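Long-range contacts in luciferase-like monooxygenase (Streptomyces bottropensis, PDB 7BIP), which probably acts as a monooxygenase of the bacterial luciferase family in biosynthesis of the aromatic polyketide rishirilide: residues 36-41 and 70-75; 24-29 and 62-67; 8-13 and 252-257. One frame throughout, in Å; residues are numbered along the deposited sequence.

Contact 1: 36-41 and 70-75; sequences GFHHVK and RVRLVT
His-39, Val-40 and Lys-41 stand in parallel register with Arg-72, Leu-73 and Val-74, a compact example of how adjacent barrel strands pair. Three backbone hydrogen bonds join the two segments. Arg-72 N reaches His-38 O at 3.0 Å, almost straight with an N-H...O angle of 168°. Val-40 then uses both its polar atoms, N to Arg-72 O (2.8 Å) and O to Val-74 N (2.9 Å), and so brackets Leu-73 in the usual parallel ladder.

Apolar contacts flank the ladder. Val-71 CG2 presses on the backbone at His-39 CA (3.4 Å) and meets Val-40 CG2 at 3.8 Å. Val-74 divides its methyls between two neighbours: CG2 lies 3.7 Å from His-39 CB, and CG1 lies 3.7 Å from Lys-41 CE, which a bend at chi3 (-73°) brings across it.

Among the polar groups, His-38 ND1 and His-39 ND1 share a hydrogen bond of 3.0 Å in the plane of both rings, fixing one ring against the other. His-38 NE2 is bonded to Glu-226, and Arg-72, running alongside, forms a salt bridge with Asp-104.

On one face of the sheet His-39 and Lys-41 send their tips to Ser-322 of strand 320-324, and Lys-41 also to His-229; on the other, Leu-73 rests on helix 57-67, the connecting helix of this beta-alpha-beta unit. Strand 2-6 hydrogen-bonds to strand 39-42, and strand 103-107 pairs with strand 72-78.

Contact 2: 24-29 and 62-67; sequences ESLRLA and AAAAAR
The axes of segments 24-29 and 62-67 come within 9.3 Å and cross at -45°, both helices running broadly the same way. Leu-26 and Ala-64 mark the nearest backbones, their CA atoms 5.8 Å apart. Such closeness goes with the small residues on one side: Ala-63 and Ala-64 leave the leucine room to lie directly on the helix. Leu-26 CD2 touches Ala-63 CB at 3.7 Å and the backbone at Ala-64 N at 3.6 Å. One turn further along helix 18-35, Ala-29 CB meets Ala-64 CB at 4.1 Å, methyl to methyl.

Arg-67, one turn on from Ala-63 and Ala-64, adds a polar side chain to the contact. Bent at chi2 (-76°), its chain crosses Leu-26 at about a right angle; Leu-26 CD1 lies over one face of the guanidinium, and Arg-67 NH1 approaches Leu-26 CB at 3.6 Å. The charge is met by Glu-30 through a salt bridge from NH1, while NE bonds to Ala-66 O of the second subunit, and Ile-98 of the second subunit packs on Leu-26.

Two neighbouring helices of the outer layer of a TIM barrel, the fold of the luciferase-like monooxygenases, meet in this way, and here the same helix 57-67 also faces the dimer partner.

Contact 3: 8-13 and 252-257; sequences FPTVGP and ERANRA
The loop 8-13, which follows the first strand of the TIM barrel, lies against helix 240-262, which comes after strand 228-236, and Arg-253 reaches from the helix along the loop. From CB its chain leaves with CG anti to the backbone N (chi1 166°), which carries it toward the loop. Arg-253 CG comes within 4.2 Å of Thr-10 O. A turn at chi2 (78°) then lays the remainder along the loop, Arg-253 NE standing 4.0 Å from the same Thr-10 O. That oxygen lies 3.7 Å above the guanidinium plane, displaced toward its rim, so it rests on the face of the group and makes no hydrogen bond with it. Arg-256 NH2 occupies the opposite face, 3.6 Å above the plane, a like charge whose repulsion is probably eased by nearby carboxylates.

At the tip, Arg-253 NH2 lies 4.1 Å from Val-11 CA, with Gly-12 N at the edge of the group. The polar partners of Arg-253 NH2 are Glu-15 and Glu-49, each by a salt bridge. Glu-15 also accepts a hydrogen bond from Gly-12 N, while Glu-49 pairs through its backbone with Val-11, so both acids tie the arginine to the loop it lies along. An alanine here would remove both salt bridges and would probably loosen the hold of the helix on the loop, leaving the two carboxylates without this shared counter-charge.

Beside the arginine, Thr-10 packs on the two alanines of the helix. Thr-10 CB faces Ala-257 CB at 4.5 Å. With chi1 at 49°, Thr-10 OG1 sits between N and the carbonyl carbon and hydrogen-bonds Ser-327 OG, while Thr-10 CG2 settles on Ala-254 CB at 4.0 Å.

Followed from the N terminus, the chain leaves strand 2-6 and at 8-13 enters contact 3, which closes only at 252-257, a loop of some 240 residues. Contacts 1 and 2 are both nested within it and cross each other, their segments alternating as 24-29, 36-41, 62-67, 70-75. This is the order of helix, strand, helix, strand in a barrel wall: contact 2 joins the helices, contact 1 the strands. The two layers touch where Leu-73 CD2 meets Ala-65 CB and Val-40 CG2 meets Ala-29 CA. Contact 3 stands apart, its centre about 22 Å from that of contact 1, and ties the loop after strand 2-6 to helix 240-262.

Contact 1: 36-41 and 70-75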
loop_
_atom_site.group_PDB
_atom_site.type_symbol
_atom_site.label_atom_id
_atom_site.label_comp_id
_atom_site.label_asym_id
_atom_site.label_seq_id
_atom_site.Cartn_x
_atom_site.Cartn_y
_atom_site.Cartn_z
ATOM N N GLY A 36 15.807 -6.127 -18.117
ATOM C CA GLY A 36 14.902 -6.948 -18.899
ATOM C C GLY A 36 14.330 -8.151 -18.188
ATOM O O GLY A 36 13.867 -9.083 -18.855
ATOM N N PHE A 37 14.357 -8.169 -16.859
ATOM C CA PHE A 37 13.713 -9.234 -16.107
ATOM C C PHE A 37 12.194 -9.156 -16.250
ATOM O O PHE A 37 11.623 -8.121 -16.613
ATOM C CB PHE A 37 14.123 -9.162 -14.635
ATOM C CG PHE A 37 15.528 -9.648 -14.383
ATOM C CD1 PHE A 37 15.766 -10.986 -14.114
ATOM C CD2 PHE A 37 16.611 -8.774 -14.447
ATOM C CE1 PHE A 37 17.052 -11.456 -13.891
ATOM C CE2 PHE A 37 17.918 -9.244 -14.217
ATOM C CZ PHE A 37 18.126 -10.589 -13.943
ATOM N N HIS A 38 11.539 -10.285 -15.970
ATOM C CA HIS A 38 10.104 -10.410 -16.229
ATOM C C HIS A 38 9.258 -9.732 -15.150
ATOM O O HIS A 38 8.224 -9.128 -15.463
ATOM C CB HIS A 38 9.744 -11.896 -16.347
ATOM C CG HIS A 38 8.275 -12.165 -16.450
ATOM N ND1 HIS A 38 7.532 -12.653 -15.397
ATOM C CD2 HIS A 38 7.413 -12.019 -17.485
ATOM C CE1 HIS A 38 6.274 -12.798 -15.777
ATOM N NE2 HIS A 38 6.176 -12.417 -17.038
ATOM N N HIS A 39 9.666 -9.815 -13.886
ATOM C CA HIS A 39 8.816 -9.333 -12.800
ATOM C C HIS A 39 9.660 -9.005 -11.574
ATOM O O HIS A 39 10.840 -9.352 -11.491
ATOM C CB HIS A 39 7.743 -10.367 -12.436
ATOM C CG HIS A 39 8.300 -11.625 -11.846
ATOM N ND1 HIS A 39 8.442 -12.783 -12.575
ATOM C CD2 HIS A 39 8.741 -11.909 -10.595
ATOM C CE1 HIS A 39 8.952 -13.728 -11.803
ATOM N NE2 HIS A 39 9.143 -13.223 -10.597
ATOM N N VAL A 40 9.016 -8.325 -10.621
ATOM C CA VAL A 40 9.509 -8.111 -9.263
ATOM C C VAL A 40 8.452 -8.663 -8.309
ATOM O O VAL A 40 7.272 -8.297 -8.405
ATOM C CB VAL A 40 9.764 -6.616 -8.971
ATOM C CG1 VAL A 40 10.151 -6.416 -7.510
ATOM C CG2 VAL A 40 10.863 -6.062 -9.896
ATOM N N LYS A 41 8.866 -9.544 -7.404
ATOM C CA LYS A 41 7.962 -10.200 -6.467
ATOM C C LYS A 41 8.370 -9.835 -5.042
ATOM O O LYS A 41 9.544 -9.588 -4.774
ATOM C CB LYS A 41 8.014 -11.735 -6.668
ATOM C CG LYS A 41 7.202 -12.571 -5.679
ATOM C CD LYS A 41 7.269 -14.053 -6.065
ATOM C CE LYS A 41 6.444 -14.355 -7.310
ATOM N NZ LYS A 41 6.778 -15.741 -7.810
ATOM N N ARG A 70 8.241 -1.485 -17.224
ATOM C CA ARG A 70 7.846 -2.684 -17.967
ATOM C C ARG A 70 7.795 -3.957 -17.125
ATOM O O ARG A 70 7.014 -4.869 -17.428
ATOM C CB ARG A 70 8.777 -2.894 -19.163
ATOM C CG ARG A 70 10.228 -3.089 -18.811
ATOM C CD ARG A 70 11.019 -3.509 -20.041
ATOM N NE ARG A 70 12.450 -3.597 -19.769
ATOM C CZ ARG A 70 13.384 -3.618 -20.716
ATOM N NH1 ARG A 70 13.030 -3.560 -21.996
ATOM N NH2 ARG A 70 14.669 -3.703 -20.387
ATOM N N VAL A 71 8.616 -4.038 -16.078
ATOM C CA VAL A 71 8.626 -5.222 -15.231
ATOM C C VAL A 71 7.240 -5.441 -14.610
ATOM O O VAL A 71 6.559 -4.493 -14.202
ATOM C CB VAL A 71 9.739 -5.040 -14.179
ATOM C CG1 VAL A 71 9.330 -4.054 -13.072
ATOM C CG2 VAL A 71 10.219 -6.339 -13.636
ATOM N N ARG A 72 6.803 -6.694 -14.548
ATOM C CA ARG A 72 5.548 -6.957 -13.853
ATOM C C ARG A 72 5.762 -6.934 -12.337
ATOM O O ARG A 72 6.884 -7.036 -11.841
ATOM C CB ARG A 72 4.954 -8.293 -14.304
ATOM C CG ARG A 72 4.628 -8.316 -15.815
ATOM C CD ARG A 72 3.707 -9.479 -16.199
ATOM N NE ARG A 72 2.351 -9.334 -15.655
ATOM C CZ ARG A 72 1.411 -8.530 -16.151
ATOM N NH1 ARG A 72 1.660 -7.775 -17.212
ATOM N NH2 ARG A 72 0.217 -8.478 -15.567
ATOM N N LEU A 73 4.662 -6.762 -11.601
ATOM C CA LEU A 73 4.680 -6.740 -10.139
ATOM C C LEU A 73 3.857 -7.916 -9.637
ATOM O O LEU A 73 2.708 -8.082 -10.048
ATOM C CB LEU A 73 4.097 -5.422 -9.594
ATOM C CG LEU A 73 4.800 -4.095 -9.888
ATOM C CD1 LEU A 73 6.325 -4.182 -9.717
ATOM C CD2 LEU A 73 4.457 -3.614 -11.279
ATOM N N VAL A 74 4.427 -8.736 -8.750
ATOM C CA VAL A 74 3.762 -9.971 -8.338
ATOM C C VAL A 74 3.753 -10.095 -6.821
ATOM O O VAL A 74 4.803 -9.995 -6.178
ATOM C CB VAL A 74 4.432 -11.212 -8.958
ATOM C CG1 VAL A 74 3.585 -12.468 -8.672
ATOM C CG2 VAL A 74 4.646 -11.021 -10.456
ATOM N N THR A 75 2.576 -10.353 -6.246
ATOM C CA THR A 75 2.526 -10.708 -4.831
ATOM C C THR A 75 2.841 -12.193 -4.671
ATOM O O THR A 75 2.255 -13.042 -5.348
ATOM C CB THR A 75 1.165 -10.374 -4.204
ATOM O OG1 THR A 75 0.093 -11.026 -4.902
ATOM C CG2 THR A 75 0.923 -8.870 -4.225
#

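Contact 2: 24-29 and 62-67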
loop_
_atom_site.group_PDB
_atom_site.type_symbol
_atom_site.label_atom_id
_atom_site.label_comp_id
_atom_site.label_asym_id
_atom_site.label_seq_id
_atom_site.Cartn_x
_atom_site.Cartn_y
_atom_site.Cartn_z
ATOM N N GLU A 24 17.494 0.010 -1.084
ATOM C CA GLU A 24 18.185 -0.987 -1.886
ATOM C C GLU A 24 17.200 -1.833 -2.675
ATOM O O GLU A 24 17.433 -2.128 -3.853
ATOM C CB GLU A 24 19.063 -1.858 -0.980
ATOM C CG GLU A 24 20.267 -1.096 -0.434
ATOM C CD GLU A 24 21.120 -1.925 0.502
ATOM O OE1 GLU A 24 20.768 -3.088 0.753
ATOM O OE2 GLU A 24 22.141 -1.398 0.986
ATOM N N SER A 25 16.084 -2.227 -2.053
ATOM C CA SER A 25 15.125 -3.060 -2.768
ATOM C C SER A 25 14.499 -2.314 -3.938
ATOM O O SER A 25 14.261 -2.907 -4.999
ATOM C CB SER A 25 14.043 -3.557 -1.812
ATOM O OG SER A 25 14.544 -4.656 -1.075
ATOM N N LEU A 26 14.176 -1.028 -3.758
ATOM C CA LEU A 26 13.628 -0.271 -4.882
ATOM C C LEU A 26 14.652 -0.126 -6.008
ATOM O O LEU A 26 14.288 -0.147 -7.190
ATOM C CB LEU A 26 13.131 1.106 -4.423
ATOM C CG LEU A 26 11.832 1.080 -3.615
ATOM C CD1 LEU A 26 11.551 2.445 -2.995
ATOM C CD2 LEU A 26 10.650 0.633 -4.481
ATOM N N ARG A 27 15.935 0.010 -5.666
ATOM C CA ARG A 27 16.951 0.095 -6.711
ATOM C C ARG A 27 17.098 -1.232 -7.450
ATOM O O ARG A 27 17.320 -1.242 -8.669
ATOM C CB ARG A 27 18.285 0.538 -6.111
ATOM C CG ARG A 27 19.445 0.634 -7.103
ATOM C CD ARG A 27 19.086 1.459 -8.330
ATOM N NE ARG A 27 20.067 1.260 -9.404
ATOM C CZ ARG A 27 19.807 1.430 -10.692
ATOM N NH1 ARG A 27 18.598 1.810 -11.084
ATOM N NH2 ARG A 27 20.759 1.221 -11.593
ATOM N N LEU A 28 16.963 -2.366 -6.737
ATOM C CA LEU A 28 16.983 -3.660 -7.419
ATOM C C LEU A 28 15.769 -3.826 -8.327
ATOM O O LEU A 28 15.866 -4.436 -9.402
ATOM C CB LEU A 28 17.058 -4.801 -6.401
ATOM C CG LEU A 28 18.361 -4.835 -5.589
ATOM C CD1 LEU A 28 18.247 -5.780 -4.421
ATOM C CD2 LEU A 28 19.548 -5.226 -6.464
ATOM N N ALA A 29 14.612 -3.321 -7.899
ATOM C CA ALA A 29 13.444 -3.307 -8.777
ATOM C C ALA A 29 13.713 -2.488 -10.039
ATOM O O ALA A 29 13.336 -2.900 -11.145
ATOM C CB ALA A 29 12.235 -2.756 -8.015
ATOM N N ALA A 62 3.634 -0.976 -4.941
ATOM C CA ALA A 62 3.189 0.287 -5.533
ATOM C C ALA A 62 4.364 1.239 -5.744
ATOM O O ALA A 62 4.457 1.904 -6.788
ATOM C CB ALA A 62 2.115 0.928 -4.654
ATOM N N ALA A 63 5.286 1.286 -4.780
ATOM C CA ALA A 63 6.508 2.063 -4.956
ATOM C C ALA A 63 7.343 1.504 -6.105
ATOM O O ALA A 63 7.811 2.254 -6.966
ATOM C CB ALA A 63 7.311 2.082 -3.657
ATOM N N ALA A 64 7.539 0.178 -6.133
ATOM C CA ALA A 64 8.284 -0.445 -7.231
ATOM C C ALA A 64 7.638 -0.154 -8.582
ATOM O O ALA A 64 8.331 0.154 -9.559
ATOM C CB ALA A 64 8.393 -1.960 -7.009
ATOM N N ALA A 65 6.313 -0.256 -8.659
ATOM C CA ALA A 65 5.614 0.069 -9.901
ATOM C C ALA A 65 5.919 1.493 -10.345
ATOM O O ALA A 65 6.186 1.752 -11.528
ATOM C CB ALA A 65 4.108 -0.105 -9.708
ATOM N N ALA A 66 5.872 2.435 -9.402
ATOM C CA ALA A 66 6.082 3.832 -9.740
ATOM C C ALA A 66 7.504 4.102 -10.223
ATOM O O ALA A 66 7.721 5.058 -10.974
ATOM C CB ALA A 66 5.741 4.704 -8.532
ATOM N N ARG A 67 8.477 3.288 -9.794
ATOM C CA ARG A 67 9.865 3.430 -10.230
ATOM C C ARG A 67 10.174 2.724 -11.550
ATOM O O ARG A 67 11.293 2.878 -12.061
ATOM C CB ARG A 67 10.816 2.888 -9.149
ATOM C CG ARG A 67 10.831 3.683 -7.833
ATOM C CD ARG A 67 11.621 4.974 -7.979
ATOM N NE ARG A 67 11.796 5.633 -6.687
ATOM C CZ ARG A 67 12.714 5.287 -5.789
ATOM N NH1 ARG A 67 13.560 4.295 -6.050
ATOM N NH2 ARG A 67 12.794 5.935 -4.628
#

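Contact 3: 8-13 and 252-257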
loop_
_atom_site.group_PDB
_atom_site.type_symbol
_atom_site.label_atom_id
_atom_site.label_comp_id
_atom_site.label_asym_id
_atom_site.label_seq_id
_atom_site.Cartn_x
_atom_site.Cartn_y
_atom_site.Cartn_z
ATOM N N PHE A 8 12.539 -11.097 -0.871
ATOM C CA PHE A 8 12.067 -11.635 0.397
ATOM C C PHE A 8 13.045 -11.182 1.469
ATOM O O PHE A 8 14.193 -11.638 1.475
ATOM C CB PHE A 8 12.025 -13.158 0.312
ATOM C CG PHE A 8 11.327 -13.851 1.459
ATOM C CD1 PHE A 8 10.360 -14.812 1.201
ATOM C CD2 PHE A 8 11.671 -13.603 2.776
ATOM C CE1 PHE A 8 9.720 -15.477 2.234
ATOM C CE2 PHE A 8 11.035 -14.272 3.812
ATOM C CZ PHE A 8 10.061 -15.207 3.534
ATOM N N PRO A 9 12.648 -10.312 2.407
ATOM C CA PRO A 9 13.598 -9.866 3.440
ATOM C C PRO A 9 13.769 -10.912 4.538
ATOM O O PRO A 9 12.796 -11.410 5.102
ATOM C CB PRO A 9 12.950 -8.588 3.986
ATOM C CG PRO A 9 11.497 -8.794 3.771
ATOM C CD PRO A 9 11.348 -9.631 2.512
ATOM N N THR A 10 15.022 -11.251 4.831
ATOM C CA THR A 10 15.378 -12.089 5.975
ATOM C C THR A 10 16.446 -11.299 6.714
ATOM O O THR A 10 17.645 -11.539 6.555
ATOM C CB THR A 10 15.863 -13.480 5.550
ATOM O OG1 THR A 10 16.849 -13.353 4.517
ATOM C CG2 THR A 10 14.717 -14.279 5.016
ATOM N N VAL A 11 16.000 -10.325 7.505
ATOM C CA VAL A 11 16.891 -9.315 8.054
ATOM C C VAL A 11 16.175 -8.636 9.207
ATOM O O VAL A 11 14.948 -8.491 9.196
ATOM C CB VAL A 11 17.313 -8.299 6.962
ATOM C CG1 VAL A 11 16.084 -7.579 6.402
ATOM C CG2 VAL A 11 18.328 -7.319 7.515
ATOM N N GLY A 12 16.943 -8.234 10.215
ATOM C CA GLY A 12 16.418 -7.473 11.320
ATOM C C GLY A 12 17.217 -6.207 11.521
ATOM O O GLY A 12 18.262 -6.009 10.896
ATOM N N PRO A 13 16.744 -5.328 12.407
ATOM C CA PRO A 13 17.344 -3.984 12.501
ATOM C C PRO A 13 18.806 -3.984 12.907
ATOM O O PRO A 13 19.522 -3.028 12.584
ATOM C CB PRO A 13 16.469 -3.267 13.541
ATOM C CG PRO A 13 15.580 -4.306 14.140
ATOM C CD PRO A 13 15.501 -5.452 13.181
ATOM N N GLU A 252 21.958 -19.951 4.527
ATOM C CA GLU A 252 22.038 -20.305 5.939
ATOM C C GLU A 252 21.298 -19.293 6.801
ATOM O O GLU A 252 20.547 -19.664 7.713
ATOM C CB GLU A 252 23.500 -20.396 6.367
ATOM C CG GLU A 252 23.735 -21.110 7.688
ATOM C CD GLU A 252 24.880 -20.499 8.478
ATOM O OE1 GLU A 252 25.352 -21.137 9.443
ATOM O OE2 GLU A 252 25.307 -19.374 8.134
ATOM N N ARG A 253 21.519 -18.002 6.537
ATOM C CA ARG A 253 20.877 -16.949 7.320
ATOM C C ARG A 253 19.363 -17.006 7.188
ATOM O O ARG A 253 18.639 -16.857 8.179
ATOM C CB ARG A 253 21.402 -15.580 6.882
ATOM C CG ARG A 253 20.574 -14.404 7.377
ATOM C CD ARG A 253 20.883 -14.114 8.831
ATOM N NE ARG A 253 20.030 -13.071 9.393
ATOM C CZ ARG A 253 18.912 -13.310 10.072
ATOM N NH1 ARG A 253 18.503 -14.559 10.262
ATOM N NH2 ARG A 253 18.201 -12.301 10.559
ATOM N N ALA A 254 18.865 -17.220 5.970
ATOM C CA ALA A 254 17.426 -17.317 5.767
ATOM C C ALA A 254 16.855 -18.548 6.459
ATOM O O ALA A 254 15.777 -18.485 7.062
ATOM C CB ALA A 254 17.111 -17.340 4.270
ATOM N N ASN A 255 17.567 -19.677 6.378
ATOM C CA ASN A 255 17.129 -20.895 7.051
ATOM C C ASN A 255 17.034 -20.689 8.555
ATOM O O ASN A 255 16.093 -21.170 9.198
ATOM C CB ASN A 255 18.087 -22.045 6.734
ATOM C CG ASN A 255 17.737 -22.751 5.444
ATOM O OD1 ASN A 255 16.856 -22.315 4.706
ATOM N ND2 ASN A 255 18.424 -23.854 5.165
ATOM N N ARG A 256 17.996 -19.966 9.130
ATOM C CA ARG A 256 17.976 -19.712 10.566
ATOM C C ARG A 256 16.795 -18.824 10.948
ATOM O O ARG A 256 16.080 -19.108 11.918
ATOM C CB ARG A 256 19.289 -19.069 10.999
ATOM C CG ARG A 256 19.514 -19.092 12.497
ATOM C CD ARG A 256 20.717 -18.258 12.890
ATOM N NE ARG A 256 20.459 -16.831 12.725
ATOM C CZ ARG A 256 21.267 -15.869 13.160
ATOM N NH1 ARG A 256 22.390 -16.179 13.792
ATOM N NH2 ARG A 256 20.949 -14.597 12.963
ATOM N N ALA A 257 16.586 -17.732 10.202
ATOM C CA ALA A 257 15.418 -16.882 10.419
ATOM C C ALA A 257 14.129 -17.689 10.340
ATOM O O ALA A 257 13.190 -17.455 11.113
ATOM C CB ALA A 257 15.397 -15.745 9.389
#